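Local coordinates for alpha-ketoglutarate-dependent 2,4-dichlorophenoxyacetate dioxygenase (PDB 5BKE), which probably acts as a 2-oxoglutarate-dependent dioxygenase that breaks down aryloxyalkanoate herbicides such as 2,4-dichlorophenoxyacetate, at residues M1-R6 against S17-R22; G28-V33 against A59-Q64; S116-S119 against P124-F127; A160-L165 against K208-S213; Y173-G176 against E182-D185. All blocks are in the same frame, centred on the assembly; numbering follows the deposited sequence. Where two conformers were deposited one is given.

In the fold
Contact 3 is the buried one. It sits near the centre of the chain and carries Asp117, a ligand of the manganese ion. Contact 1 lies at the surface; contacts 2, 4 and 5 are partly buried. Contacts 1 and 2 adjoin: Leu19 packs on Val33 and Glu29, so the loop after strand 14-17 packs on helix 27-40. Contact 2 meets contact 3 through Phe62 and Lys126. Contact 3 meets contact 4 through Ser119 and Ser213. Chemistry follows place. Contact 1 uses backbone and water bonds, contact 2 an aromatic ring, contact 3 metal coordination beside close backbone packing, contact 4 a salt bridge, and contact 5 one tyrosine hydroxyl.

Contact 1: M1-R6 against S17-R22; sequences MTIAIR and SGLDLR
Ala4 and Ser17 carry the polar part of this contact. Ser17 N donates to Ala4 O at 3.1 Å, and the N-H...O angle is nearly straight at 164°. The donor is tilted 25° from the carbonyl plane. This is the one direct hydrogen bond between the segments.

Water does the rest of the polar work. One water accepts from Ala4 N at 2.8 Å and donates to Ser17 O at 2.6 Å. It bridges the two backbones where they stand too far apart for a direct bond. A second water lies 2.9 Å from Ser17 OG and makes a weak bond to Ala4 O.

Strands 4-7 and 14-17 form an antiparallel hairpin at one end of the large mixed sheet, and 17-22 runs on from its second strand. Strand 4-7 is the outermost strand there within the chain. Further along the hairpin, Arg6 pairs with Gln15 through the backbone.

The side-chain contacts are few. Ala4 CB lies 3.4 Å from Ser17 OG. The hydroxyl sits between its own backbone N and carbonyl carbon (chi1 54°), a position that brings it beside the methyl. Ile3 CG2 meets Leu19 CD2 at 4.3 Å, methyl to methyl. Leu19 continues onto Val33 and Phe45, joining this edge to helix 27-40 and strand 42-45. Beyond it, Asp20 OD1 accepts from Arg22 N in an Asx turn.

Contact 2: G28-V33 against A59-Q64; sequences GEAREV and ALNFGQ
Ala30, on helix 27-40, faces Asn61, in the turn after helix 52-59, and their CA atoms, 6.3 Å apart, are the closest pair across the segments.

Phe62 supplies most of the side-chain contact. Its CG lies anti to the carbonyl carbon (chi1 -48°), and from there the far end of the ring reaches the helix. Ring atom CE1 meets Ala30 O at 3.4 Å. The oxygen lies at the ring edge, in its plane, where the ring hydrogens would probably make the approach mildly favourable. The neighbouring atom CZ touches Val33 CG1 at 3.5 Å. The two side chains cross at about a right angle, and the methyl reaches the ring obliquely.

The contact joins helix 27-40 to the loop that follows helix 52-59. Phe62 also meets Phe58 of helix 52-59 edge-to-face. Phe62 O accepts a hydrogen bond from Lys126 NZ.

Asn61 packs on Ala30 and on the neighbouring Phe62 ring. Its CB sits 3.8 Å above one face of that ring, over the centre. Its OD1 lies 3.7 Å from Ala30 CB, while ND2 turns back to bond Phe58 O. An alanine in place of Phe62 removes the ring, and a gap would probably open beside Val33 CG1 and under Asn61 CB.

Contact 3: S116-S119 against P124-F127; sequences SDSS and PAKF. With MN (manganese (II) ion), chain N; OGA (N-oxalylglycine), chain O.
Ser118 and Pro124 make the tight part of the contact. Ser118 O lies 3.5 Å from Pro124 CA in a CA-H...O contact, bent at 129°. Pro124 CB reaches the same oxygen. Next along the chain, Ala125 CB fits against the turn: it lies 3.8 Å from Asp117 O and 4.1 Å from Ser118 CB. Towards Ser119 the packing is looser, and its CA stands 4.2 Å from Pro124 CB.

Residues 116-119 form a type II beta turn. It follows directly on His115, so the turn presents Asp117 to the metal. His115, Asp117 and His264 are the facial triad (HxD...H) of the double-stranded beta-helix dioxygenases. Asp117 OD1 binds manganese at 2.1 Å. N-oxalylglycine, an analogue of 2-oxoglutarate, chelates the ion through O1 at 2.0 Å and O2' at 2.2 Å. The Asp117 CG stands beside the backbone N (chi1 -71°), which brings OD1 to the metal. Its second oxygen, OD2, is hydrogen-bonded to Ser128 OG, which helps fix the rotation of the group.

Other polar ends are taken up outside the two segments. Ser119 OG bonds Ser213 and His169. Lys126 is the partly exposed member. It points away from the turn, and NZ forms a salt bridge with Glu34.

Contact 4: A160-L165 against K208-S213; sequences AEIEDL and KSLYLS
The Glu163 carboxylate is the flat group that meets the other segment. Lys208 NZ reaches its OE1 at 2.7 Å on the syn side, 35° out of the plane. OE2 is farther off, 3.3 Å from the same NZ.

The contact joins the last part of helix 156-162 and the turn after it to strand 208-210, an outer strand, within the chain, of the four-stranded antiparallel sheet. A type I turn from Ile162 to Leu165 carries the chain off the helix.

The two side chains reach the salt bridge differently. Glu163 CG is anti to the backbone N (chi1 178°), and the chain then bends at chi2. Lys208 runs extended beyond CG and meets it at about a right angle. Tyr151 touches both. Lys23 of a neighbouring subunit also packs on Lys208. With an alanine at Glu163, the Lys208 ammonium would probably be left without its carboxylate partner and less firmly placed.

The second half of the contact is apolar and buried. Ile162 and Leu210 also cross at about a right angle. They meet by their end methyls, with Ile162 CD1 3.5 Å from Leu210 CD2.

Contact 5: Y173-G176 against E182-D185; sequences YSRG and EYTD
Arg175 and Gly176 lie at the end of helix 171-176, while Tyr183 sits in an extended loop segment. The backbones stay apart. Their closest CA atoms, those of Gly176 and Glu182, are 8.7 Å from each other, and one side chain bridges the distance.

That side chain is Tyr183. Its CG is anti to the carbonyl carbon (chi1 -53°), and the ring points its hydroxyl at the helix. The OH meets Arg175 CB at 3.3 Å. It also lies 3.8 Å from Gly176 N, too long for a hydrogen bond. The hydroxyl therefore touches the helix by packing.

Arg175 offers only the start of its side chain to the tyrosine. The chain bends at chi2 (-49°) and leads its guanidinium away. The guanidinium makes a cation-pi contact with Phe107, and the side chain also touches His215. Nearby, Glu182 O accepts from Arg103 NH2, which ties the loop to helix 103-108.

Both segments belong to the insert between strands 166-169 and 194-201. Between nearest atoms, the side chain of Arg175 is about 8 Å from the bound manganese and from N-oxalylglycine, consistent with the way inserts flank the active site in double-stranded beta-helix dioxygenases.

Contact 1: M1-R6 against S17-R22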
# COMPACT_ATOMS: atom_id res chain seq x y z
N MET C 1 -12.69 -27.46 24.28
CA MET C 1 -11.97 -27.41 22.97
C MET C 1 -10.54 -26.84 23.12
O MET C 1 -9.60 -27.40 22.53
CB MET C 1 -12.78 -26.63 21.92
CG MET C 1 -12.72 -27.22 20.51
SD MET C 1 -14.01 -26.60 19.40
CE MET C 1 -13.81 -27.68 17.98
N THR C 2 -10.38 -25.77 23.90
CA THR C 2 -9.06 -25.17 24.16
C THR C 2 -8.69 -25.07 25.64
O THR C 2 -9.53 -24.71 26.47
CB THR C 2 -8.91 -23.76 23.55
OG1 THR C 2 -10.01 -22.94 23.95
CG2 THR C 2 -8.83 -23.82 22.03
N ILE C 3 -7.43 -25.37 25.96
CA ILE C 3 -6.88 -25.20 27.31
C ILE C 3 -6.49 -23.73 27.56
O ILE C 3 -6.18 -23.00 26.61
CB ILE C 3 -5.70 -26.17 27.60
CG1 ILE C 3 -4.52 -25.93 26.63
CG2 ILE C 3 -6.20 -27.62 27.58
CD1 ILE C 3 -3.29 -26.79 26.88
N ALA C 4 -6.51 -23.31 28.82
CA ALA C 4 -6.19 -21.92 29.19
C ALA C 4 -4.68 -21.66 29.13
O ALA C 4 -3.90 -22.34 29.82
CB ALA C 4 -6.76 -21.56 30.55
N ILE C 5 -4.29 -20.71 28.28
CA ILE C 5 -2.88 -20.32 28.08
C ILE C 5 -2.73 -18.79 28.09
O ILE C 5 -3.41 -18.07 27.34
CB ILE C 5 -2.30 -20.88 26.75
CG1 ILE C 5 -2.36 -22.41 26.72
CG2 ILE C 5 -0.85 -20.43 26.54
CD1 ILE C 5 -2.44 -22.98 25.32
N ARG C 6 -1.83 -18.30 28.94
CA ARG C 6 -1.42 -16.91 28.95
C ARG C 6 0.02 -16.79 28.44
O ARG C 6 0.92 -17.46 28.95
CB ARG C 6 -1.57 -16.33 30.35
CG ARG C 6 -1.37 -14.82 30.44
CD ARG C 6 -1.58 -14.31 31.85
NE ARG C 6 -0.39 -13.58 32.29
CZ ARG C 6 0.32 -13.85 33.38
NH1 ARG C 6 -0.03 -14.83 34.22
NH2 ARG C 6 1.40 -13.12 33.66
N SER C 17 -2.94 -23.34 32.61
CA SER C 17 -3.72 -23.60 33.82
C SER C 17 -4.87 -24.54 33.53
O SER C 17 -5.26 -24.70 32.38
CB SER C 17 -4.22 -22.28 34.44
OG SER C 17 -4.94 -21.52 33.48
N GLY C 18 -5.40 -25.18 34.57
CA GLY C 18 -6.57 -26.04 34.45
C GLY C 18 -6.26 -27.51 34.24
O GLY C 18 -7.17 -28.32 34.12
N LEU C 19 -4.97 -27.86 34.18
CA LEU C 19 -4.56 -29.27 34.03
C LEU C 19 -3.86 -29.80 35.27
O LEU C 19 -3.01 -29.12 35.85
CB LEU C 19 -3.66 -29.47 32.81
CG LEU C 19 -4.17 -29.20 31.39
CD1 LEU C 19 -3.04 -29.50 30.42
CD2 LEU C 19 -5.40 -30.01 31.02
N ASP C 20 -4.22 -31.01 35.66
CA ASP C 20 -3.60 -31.65 36.80
C ASP C 20 -2.71 -32.77 36.26
O ASP C 20 -3.20 -33.80 35.78
CB ASP C 20 -4.69 -32.16 37.76
CG ASP C 20 -4.18 -33.08 38.85
OD1 ASP C 20 -2.98 -33.02 39.24
OD2 ASP C 20 -5.01 -33.87 39.33
N LEU C 21 -1.39 -32.56 36.34
CA LEU C 21 -0.40 -33.46 35.75
C LEU C 21 -0.12 -34.73 36.58
O LEU C 21 0.66 -35.58 36.15
CB LEU C 21 0.89 -32.71 35.41
CG LEU C 21 0.80 -31.49 34.46
CD1 LEU C 21 2.19 -30.93 34.19
CD2 LEU C 21 0.09 -31.80 33.15
N ARG C 22 -0.75 -34.83 37.75
CA ARG C 22 -0.77 -36.06 38.56
C ARG C 22 -1.64 -37.13 37.91
O ARG C 22 -1.48 -38.33 38.18
CB ARG C 22 -1.32 -35.79 39.96
CG ARG C 22 -0.31 -35.20 40.93
CD ARG C 22 -0.81 -33.92 41.58
NE ARG C 22 -2.15 -34.01 42.15
CZ ARG C 22 -2.43 -34.25 43.44
NH1 ARG C 22 -1.45 -34.43 44.33
NH2 ARG C 22 -3.69 -34.30 43.83
O HOH W 1 -7.14 -25.32 30.62
O HOH W 2 -3.04 -19.89 32.07

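Contact 2: G28-V33 against A59-Q64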
# COMPACT_ATOMS: atom_id res chain seq x y z
N GLY C 28 -7.78 -35.25 23.57
CA GLY C 28 -7.92 -33.80 23.29
C GLY C 28 -6.94 -32.92 24.05
O GLY C 28 -6.30 -32.06 23.46
N GLU C 29 -6.81 -33.16 25.36
CA GLU C 29 -5.85 -32.39 26.18
C GLU C 29 -4.39 -32.57 25.71
O GLU C 29 -3.61 -31.60 25.68
CB GLU C 29 -5.99 -32.74 27.67
CG GLU C 29 -7.19 -32.11 28.39
CD GLU C 29 -7.62 -32.88 29.65
OE1 GLU C 29 -6.89 -33.78 30.11
OE2 GLU C 29 -8.73 -32.59 30.18
N ALA C 30 -4.03 -33.80 25.36
CA ALA C 30 -2.66 -34.10 24.89
C ALA C 30 -2.38 -33.41 23.56
O ALA C 30 -1.31 -32.83 23.36
CB ALA C 30 -2.43 -35.61 24.79
N ARG C 31 -3.37 -33.46 22.67
CA ARG C 31 -3.36 -32.75 21.38
C ARG C 31 -3.17 -31.23 21.59
O ARG C 31 -2.32 -30.62 20.95
CB ARG C 31 -4.66 -33.06 20.64
CG ARG C 31 -4.53 -33.19 19.13
CD ARG C 31 -5.45 -34.27 18.53
NE ARG C 31 -6.85 -34.10 18.97
CZ ARG C 31 -7.59 -35.04 19.57
NH1 ARG C 31 -7.12 -36.27 19.79
NH2 ARG C 31 -8.84 -34.75 19.93
N GLU C 32 -3.94 -30.66 22.51
CA GLU C 32 -3.85 -29.23 22.87
C GLU C 32 -2.48 -28.81 23.40
O GLU C 32 -1.95 -27.76 22.98
CB GLU C 32 -4.94 -28.82 23.87
CG GLU C 32 -6.35 -28.80 23.30
CD GLU C 32 -6.48 -27.85 22.13
OE1 GLU C 32 -6.65 -26.63 22.38
OE2 GLU C 32 -6.39 -28.31 20.97
N VAL C 33 -1.92 -29.63 24.30
CA VAL C 33 -0.61 -29.32 24.88
C VAL C 33 0.46 -29.32 23.79
O VAL C 33 1.29 -28.40 23.72
CB VAL C 33 -0.22 -30.26 26.04
CG1 VAL C 33 1.21 -30.01 26.51
CG2 VAL C 33 -1.20 -30.11 27.21
N ALA C 59 4.94 -36.94 29.93
CA ALA C 59 5.86 -36.82 28.79
C ALA C 59 5.58 -37.83 27.68
O ALA C 59 5.73 -37.50 26.50
CB ALA C 59 7.30 -36.94 29.25
N LEU C 60 5.14 -39.03 28.04
CA LEU C 60 4.92 -40.12 27.06
C LEU C 60 3.72 -39.95 26.11
O LEU C 60 3.65 -40.64 25.09
CB LEU C 60 4.92 -41.50 27.74
CG LEU C 60 6.29 -42.02 28.20
CD1 LEU C 60 6.14 -43.24 29.12
CD2 LEU C 60 7.25 -42.32 27.04
N ASN C 61 2.82 -39.01 26.43
CA ASN C 61 1.78 -38.52 25.49
C ASN C 61 2.37 -38.03 24.17
O ASN C 61 1.70 -38.10 23.12
CB ASN C 61 1.01 -37.34 26.11
CG ASN C 61 0.04 -37.77 27.19
OD1 ASN C 61 -1.06 -38.27 26.90
ND2 ASN C 61 0.43 -37.59 28.44
N PHE C 62 3.61 -37.56 24.23
CA PHE C 62 4.27 -36.80 23.18
C PHE C 62 5.37 -37.57 22.44
O PHE C 62 6.08 -37.01 21.60
CB PHE C 62 4.82 -35.49 23.77
CG PHE C 62 3.81 -34.76 24.63
CD1 PHE C 62 2.60 -34.31 24.09
CD2 PHE C 62 4.06 -34.55 25.99
CE1 PHE C 62 1.67 -33.65 24.87
CE2 PHE C 62 3.12 -33.88 26.79
CZ PHE C 62 1.93 -33.44 26.23
N GLY C 63 5.50 -38.86 22.74
CA GLY C 63 6.43 -39.74 22.03
C GLY C 63 6.91 -40.86 22.90
O GLY C 63 6.13 -41.49 23.62
N GLN C 64 8.22 -41.10 22.83
CA GLN C 64 8.90 -42.15 23.59
C GLN C 64 10.04 -41.56 24.40
O GLN C 64 10.52 -40.47 24.08
CB GLN C 64 9.41 -43.25 22.65
CG GLN C 64 8.30 -43.98 21.90
CD GLN C 64 8.79 -45.18 21.11
OE1 GLN C 64 8.92 -45.11 19.89
NE2 GLN C 64 9.04 -46.30 21.81

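Contact 3: S116-S119 against P124-F127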
# COMPACT_ATOMS: atom_id res chain seq x y z
N SER C 116 20.86 -26.63 23.55
CA SER C 116 19.66 -27.38 23.19
C SER C 116 19.96 -28.83 23.57
O SER C 116 21.05 -29.34 23.26
CB SER C 116 19.39 -27.23 21.69
OG SER C 116 18.21 -27.89 21.30
N ASP C 117 19.04 -29.49 24.28
CA ASP C 117 19.35 -30.79 24.90
C ASP C 117 19.60 -31.85 23.85
O ASP C 117 18.88 -31.91 22.82
CB ASP C 117 18.22 -31.28 25.82
CG ASP C 117 18.09 -30.48 27.10
OD1 ASP C 117 19.09 -29.95 27.62
OD2 ASP C 117 16.95 -30.42 27.61
N SER C 118 20.61 -32.67 24.14
CA SER C 118 20.98 -33.83 23.31
C SER C 118 21.29 -33.47 21.85
O SER C 118 21.09 -34.30 20.95
CB SER C 118 19.91 -34.92 23.40
OG SER C 118 19.87 -35.50 24.69
N SER C 119 21.77 -32.25 21.62
CA SER C 119 22.16 -31.83 20.27
C SER C 119 23.41 -32.61 19.79
O SER C 119 23.72 -32.63 18.59
CB SER C 119 22.33 -30.30 20.19
OG SER C 119 23.47 -29.84 20.88
N PRO C 124 18.37 -35.66 17.75
CA PRO C 124 18.30 -34.88 18.99
C PRO C 124 16.90 -34.90 19.61
O PRO C 124 15.92 -35.17 18.91
CB PRO C 124 18.67 -33.47 18.53
CG PRO C 124 18.17 -33.40 17.11
CD PRO C 124 18.35 -34.79 16.55
N ALA C 125 16.83 -34.60 20.90
CA ALA C 125 15.58 -34.63 21.68
C ALA C 125 14.47 -33.74 21.10
O ALA C 125 14.75 -32.73 20.47
CB ALA C 125 15.87 -34.22 23.11
N LYS C 126 13.23 -34.17 21.30
CA LYS C 126 12.05 -33.38 21.01
C LYS C 126 11.75 -32.47 22.22
O LYS C 126 12.23 -31.33 22.27
CB LYS C 126 10.89 -34.31 20.66
CG LYS C 126 9.69 -33.64 20.01
CD LYS C 126 8.64 -34.68 19.66
CE LYS C 126 7.24 -34.08 19.68
NZ LYS C 126 6.18 -35.08 19.36
N PHE C 127 11.00 -32.98 23.21
CA PHE C 127 10.64 -32.18 24.40
C PHE C 127 11.46 -32.57 25.61
O PHE C 127 11.79 -33.76 25.80
CB PHE C 127 9.15 -32.32 24.76
CG PHE C 127 8.19 -31.87 23.69
CD1 PHE C 127 8.58 -31.00 22.66
CD2 PHE C 127 6.87 -32.29 23.73
CE1 PHE C 127 7.67 -30.59 21.69
CE2 PHE C 127 5.95 -31.88 22.76
CZ PHE C 127 6.36 -31.04 21.74
MN MN N . 19.38 -28.72 29.27
C1 OGA O . 18.04 -29.45 31.59
C2 OGA O . 18.67 -28.20 31.97
C4 OGA O . 18.80 -26.43 33.67
C5 OGA O . 18.31 -26.30 35.08
O1 OGA O . 18.15 -29.80 30.39
O2 OGA O . 17.40 -30.09 32.46
O2' OGA O . 19.57 -27.76 31.26
O3 OGA O . 18.61 -27.22 35.88
N1 OGA O . 18.19 -27.59 33.05
O4 OGA O . 17.61 -25.31 35.39

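Contact 4: A160-L165 against K208-S213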
# COMPACT_ATOMS: atom_id res chain seq x y z
N ALA C 160 21.33 -16.11 3.90
CA ALA C 160 21.87 -16.77 2.71
C ALA C 160 23.21 -17.46 2.99
O ALA C 160 23.47 -18.54 2.45
CB ALA C 160 21.99 -15.79 1.54
N GLU C 161 24.04 -16.84 3.84
CA GLU C 161 25.34 -17.38 4.25
C GLU C 161 25.19 -18.68 5.05
O GLU C 161 25.87 -19.67 4.77
CB GLU C 161 26.14 -16.32 5.05
CG GLU C 161 27.45 -16.81 5.68
CD GLU C 161 28.08 -15.84 6.67
OE1 GLU C 161 27.40 -14.89 7.16
OE2 GLU C 161 29.29 -16.02 6.99
N ILE C 162 24.27 -18.68 6.02
CA ILE C 162 24.13 -19.79 6.97
C ILE C 162 23.26 -20.98 6.51
O ILE C 162 23.34 -22.06 7.09
CB ILE C 162 23.68 -19.29 8.37
CG1 ILE C 162 22.25 -18.72 8.34
CG2 ILE C 162 24.71 -18.30 8.94
CD1 ILE C 162 21.67 -18.41 9.70
N GLU C 163 22.47 -20.78 5.45
CA GLU C 163 21.41 -21.72 5.04
C GLU C 163 21.82 -23.21 5.02
O GLU C 163 21.09 -24.05 5.56
CB GLU C 163 20.77 -21.28 3.70
CG GLU C 163 19.69 -22.20 3.12
CD GLU C 163 18.42 -22.32 3.97
OE1 GLU C 163 17.98 -21.31 4.58
OE2 GLU C 163 17.84 -23.43 4.03
N ASP C 164 22.96 -23.52 4.42
CA ASP C 164 23.39 -24.91 4.22
C ASP C 164 24.53 -25.35 5.13
O ASP C 164 25.04 -26.47 5.00
CB ASP C 164 23.74 -25.17 2.75
CG ASP C 164 22.54 -24.98 1.82
OD1 ASP C 164 21.57 -25.75 1.92
OD2 ASP C 164 22.57 -24.04 0.99
N LEU C 165 24.92 -24.49 6.07
CA LEU C 165 26.00 -24.80 7.00
C LEU C 165 25.67 -25.94 7.98
O LEU C 165 24.53 -26.10 8.42
CB LEU C 165 26.47 -23.54 7.73
CG LEU C 165 27.09 -22.41 6.88
CD1 LEU C 165 27.56 -21.27 7.78
CD2 LEU C 165 28.22 -22.90 5.98
N LYS C 208 11.52 -21.64 10.27
CA LYS C 208 12.96 -21.82 10.31
C LYS C 208 13.51 -21.30 11.63
O LYS C 208 12.98 -20.36 12.21
CB LYS C 208 13.62 -21.10 9.14
CG LYS C 208 13.46 -21.76 7.79
CD LYS C 208 14.42 -21.15 6.80
CE LYS C 208 14.61 -22.06 5.60
NZ LYS C 208 15.32 -21.37 4.49
N SER C 209 14.58 -21.93 12.11
CA SER C 209 15.20 -21.52 13.37
C SER C 209 16.69 -21.85 13.40
O SER C 209 17.16 -22.78 12.73
CB SER C 209 14.47 -22.13 14.58
OG SER C 209 14.50 -23.55 14.52
N LEU C 210 17.41 -21.06 14.18
CA LEU C 210 18.83 -21.25 14.41
C LEU C 210 19.04 -22.43 15.36
O LEU C 210 18.51 -22.44 16.46
CB LEU C 210 19.45 -19.97 15.00
CG LEU C 210 19.56 -18.74 14.08
CD1 LEU C 210 19.90 -17.46 14.85
CD2 LEU C 210 20.60 -18.99 12.99
N TYR C 211 19.80 -23.42 14.91
CA TYR C 211 20.08 -24.58 15.74
C TYR C 211 21.39 -24.33 16.45
O TYR C 211 22.46 -24.81 16.04
CB TYR C 211 20.09 -25.89 14.93
CG TYR C 211 20.07 -27.16 15.78
CD1 TYR C 211 20.01 -27.11 17.19
CD2 TYR C 211 20.09 -28.41 15.17
CE1 TYR C 211 19.99 -28.26 17.95
CE2 TYR C 211 20.06 -29.57 15.92
CZ TYR C 211 20.01 -29.50 17.31
OH TYR C 211 19.96 -30.66 18.04
N LEU C 212 21.29 -23.55 17.51
CA LEU C 212 22.45 -23.16 18.28
C LEU C 212 22.54 -24.00 19.54
O LEU C 212 21.52 -24.51 20.03
CB LEU C 212 22.39 -21.66 18.59
CG LEU C 212 22.31 -20.71 17.40
CD1 LEU C 212 22.21 -19.27 17.89
CD2 LEU C 212 23.51 -20.87 16.46
N SER C 213 23.76 -24.14 20.05
CA SER C 213 24.06 -25.01 21.20
C SER C 213 25.52 -24.93 21.59
O SER C 213 26.41 -24.86 20.73
CB SER C 213 23.69 -26.48 20.89
OG SER C 213 23.72 -27.28 22.06

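Contact 5: Y173-G176 against E182-D185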
# COMPACT_ATOMS: atom_id res chain seq x y z
N TYR C 173 32.92 -30.49 23.28
CA TYR C 173 33.03 -29.06 22.91
C TYR C 173 32.49 -28.13 24.00
O TYR C 173 33.15 -27.14 24.36
CB TYR C 173 32.35 -28.77 21.58
CG TYR C 173 33.08 -29.23 20.33
CD1 TYR C 173 34.41 -28.87 20.09
CD2 TYR C 173 32.41 -29.99 19.35
CE1 TYR C 173 35.07 -29.28 18.94
CE2 TYR C 173 33.06 -30.40 18.19
CZ TYR C 173 34.39 -30.04 17.98
OH TYR C 173 35.04 -30.44 16.84
N SER C 174 31.31 -28.45 24.52
CA SER C 174 30.69 -27.67 25.58
C SER C 174 31.47 -27.72 26.89
O SER C 174 31.68 -26.68 27.52
CB SER C 174 29.24 -28.09 25.81
OG SER C 174 29.15 -29.47 26.11
N ARG C 175 31.91 -28.92 27.28
CA ARG C 175 32.71 -29.09 28.49
C ARG C 175 34.11 -28.55 28.28
O ARG C 175 34.71 -28.00 29.20
CB ARG C 175 32.73 -30.54 28.98
CG ARG C 175 31.37 -31.16 29.27
CD ARG C 175 30.48 -30.28 30.13
NE ARG C 175 29.12 -30.81 30.33
CZ ARG C 175 28.03 -30.43 29.66
NH1 ARG C 175 26.86 -30.97 29.97
NH2 ARG C 175 28.09 -29.51 28.70
N GLY C 176 34.61 -28.67 27.05
CA GLY C 176 35.90 -28.09 26.65
C GLY C 176 36.03 -26.58 26.79
O GLY C 176 37.12 -26.09 27.13
N GLU C 182 40.03 -33.40 29.56
CA GLU C 182 40.57 -34.77 29.61
C GLU C 182 39.50 -35.88 29.63
O GLU C 182 38.65 -35.94 30.54
CB GLU C 182 41.64 -34.95 30.70
CG GLU C 182 41.17 -34.82 32.14
CD GLU C 182 42.21 -35.34 33.12
OE1 GLU C 182 43.09 -34.56 33.54
OE2 GLU C 182 42.14 -36.54 33.47
N TYR C 183 39.54 -36.72 28.60
CA TYR C 183 38.57 -37.80 28.40
C TYR C 183 39.27 -39.14 28.16
O TYR C 183 40.18 -39.24 27.33
CB TYR C 183 37.62 -37.48 27.23
CG TYR C 183 36.93 -36.13 27.33
CD1 TYR C 183 35.76 -35.97 28.09
CD2 TYR C 183 37.46 -35.01 26.67
CE1 TYR C 183 35.14 -34.73 28.19
CE2 TYR C 183 36.84 -33.77 26.76
CZ TYR C 183 35.69 -33.64 27.52
OH TYR C 183 35.08 -32.41 27.62
N THR C 184 38.84 -40.15 28.91
CA THR C 184 39.42 -41.49 28.85
C THR C 184 38.32 -42.56 28.98
O THR C 184 37.52 -42.51 29.92
CB THR C 184 40.51 -41.71 29.94
OG1 THR C 184 41.44 -40.61 29.94
CG2 THR C 184 41.30 -43.03 29.71
N ASP C 185 38.24 -43.48 28.02
CA ASP C 185 38.82 -43.35 26.67
C ASP C 185 37.74 -43.81 25.71
O ASP C 185 37.76 -43.47 24.52
CB ASP C 185 40.07 -44.22 26.49
CG ASP C 185 40.93 -43.76 25.30
OD1 ASP C 185 40.70 -42.67 24.74
OD2 ASP C 185 41.86 -44.51 24.93